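Local coordinates for protein major centromere autoantigen B (Homo sapiens, PDB 1UFI) that probably helps organise centromeric chromatin as a DNA-binding protein, this fragment being the domain through which two copies pair, at residues Tyr22-Ser25 with Phe26-Asp30. Sequence-based numbering, arbitrary orientation.
Sequences YLTS and FPIDD
Tyr22 holds its CG trans to the backbone N (chi1 176°), while Phe26 turns its CG trans to its own carbonyl carbon (chi1 -66°), and between them these rotations lay the Phe26 ring back over the end of the helix. The pair is edge-to-face: the Phe26 edge leads with CE1, which sits over one face of the tyrosine, off toward its rim and 3.5 Å from Tyr22 CZ, with the two planes at 71°. The phenol oxygen, itself beside the leading Phe26 edge, hydrogen-bonds Thr47 OG1 of the second subunit, so the ring that receives Phe26 also takes part in the dimer interface. Here helix 9-23 runs out into a type I beta turn from Leu23 to Phe26, the start of the connection to helix 30-49 in a helical hairpin. Phe26 N closes the turn on Leu23 O at 3.2 Å. One residue back, Tyr22 O is gripped twice by Ser25: by its backbone N, and by OG at 2.7 Å on a lone pair in the carbonyl plane. Farther along, Ile28 folds back beside Thr24, its CD1 3.6 Å from Thr24 CG2, and also packs on Ile36 of helix 30-49. Asp29 then caps that helix, OD1 accepting from Val32 N.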
loop_
_atom_site.group_PDB
_atom_site.type_symbol
_atom_site.label_atom_id
_atom_site.label_comp_id
_atom_site.label_asym_id
_atom_site.label_seq_id
_atom_site.Cartn_x
_atom_site.Cartn_y
_atom_site.Cartn_z
ATOM N N TYR A 22 9.661 1.733 -2.673
ATOM C CA TYR A 22 9.695 3.183 -2.560
ATOM C C TYR A 22 9.889 3.658 -1.112
ATOM O O TYR A 22 10.843 4.417 -0.773
ATOM C CB TYR A 22 8.459 3.842 -3.229
ATOM C CG TYR A 22 8.408 5.332 -3.052
ATOM C CD1 TYR A 22 9.172 6.163 -3.887
ATOM C CD2 TYR A 22 7.643 5.917 -2.041
ATOM C CE1 TYR A 22 9.147 7.495 -3.710
ATOM C CE2 TYR A 22 7.587 7.301 -1.894
ATOM C CZ TYR A 22 8.411 8.053 -2.731
ATOM O OH TYR A 22 8.415 9.408 -2.581
ATOM N N LEU A 23 9.039 3.181 -0.246
ATOM C CA LEU A 23 9.040 3.577 1.145
ATOM C C LEU A 23 10.321 3.207 1.850
ATOM O O LEU A 23 10.881 4.048 2.564
ATOM C CB LEU A 23 7.861 2.861 1.822
ATOM C CG LEU A 23 6.888 3.719 2.589
ATOM C CD1 LEU A 23 6.980 5.263 2.375
ATOM C CD2 LEU A 23 5.465 3.091 2.461
ATOM N N THR A 24 10.787 1.971 1.682
ATOM C CA THR A 24 12.045 1.543 2.344
ATOM C C THR A 24 13.297 2.137 1.654
ATOM O O THR A 24 14.415 1.807 2.038
ATOM C CB THR A 24 12.173 -0.012 2.375
ATOM O OG1 THR A 24 12.165 -0.494 1.032
ATOM C CG2 THR A 24 10.964 -0.614 3.000
ATOM N N SER A 25 13.120 2.989 0.641
ATOM C CA SER A 25 14.295 3.633 0.002
ATOM C C SER A 25 14.697 4.854 0.852
ATOM O O SER A 25 15.790 5.480 0.623
ATOM C CB SER A 25 13.996 4.058 -1.442
ATOM O OG SER A 25 13.271 5.280 -1.512
ATOM N N PHE A 26 13.793 5.223 1.765
ATOM C CA PHE A 26 13.962 6.317 2.711
ATOM C C PHE A 26 14.331 5.717 4.043
ATOM O O PHE A 26 14.059 4.525 4.280
ATOM C CB PHE A 26 12.663 7.121 2.884
ATOM C CG PHE A 26 12.264 7.870 1.615
ATOM C CD1 PHE A 26 11.367 7.287 0.719
ATOM C CD2 PHE A 26 12.862 9.091 1.284
ATOM C CE1 PHE A 26 11.039 7.907 -0.485
ATOM C CE2 PHE A 26 12.534 9.742 0.093
ATOM C CZ PHE A 26 11.623 9.164 -0.790
ATOM N N PRO A 27 14.934 6.503 4.929
ATOM C CA PRO A 27 15.106 6.049 6.311
ATOM C C PRO A 27 13.693 5.874 6.865
ATOM O O PRO A 27 12.859 6.744 6.690
ATOM C CB PRO A 27 15.896 7.194 6.966
ATOM C CG PRO A 27 16.535 7.823 5.794
ATOM C CD PRO A 27 15.501 7.837 4.694
ATOM N N ILE A 28 13.420 4.716 7.448
ATOM C CA ILE A 28 12.028 4.317 7.787
ATOM C C ILE A 28 11.883 4.058 9.290
ATOM O O ILE A 28 12.679 3.330 9.801
ATOM C CB ILE A 28 11.694 2.998 6.925
ATOM C CG1 ILE A 28 10.248 2.871 6.537
ATOM C CG2 ILE A 28 12.321 1.722 7.544
ATOM C CD1 ILE A 28 10.028 1.756 5.573
ATOM N N ASP A 29 10.955 4.695 10.004
ATOM C CA ASP A 29 10.847 4.387 11.440
ATOM C C ASP A 29 10.110 3.024 11.531
ATOM O O ASP A 29 9.684 2.472 10.489
ATOM C CB ASP A 29 10.198 5.532 12.258
ATOM C CG ASP A 29 8.668 5.456 12.311
ATOM O OD1 ASP A 29 8.098 4.709 11.521
ATOM O OD2 ASP A 29 7.948 6.100 13.127
ATOM N N ASP A 30 10.035 2.449 12.737
ATOM C CA ASP A 30 9.317 1.162 12.989
ATOM C C ASP A 30 7.823 1.224 12.810
ATOM O O ASP A 30 7.214 0.195 12.553
ATOM C CB ASP A 30 9.516 0.656 14.426
ATOM C CG ASP A 30 10.956 0.229 14.707
ATOM O OD1 ASP A 30 11.717 -0.054 13.746
ATOM O OD2 ASP A 30 11.403 0.126 15.878
#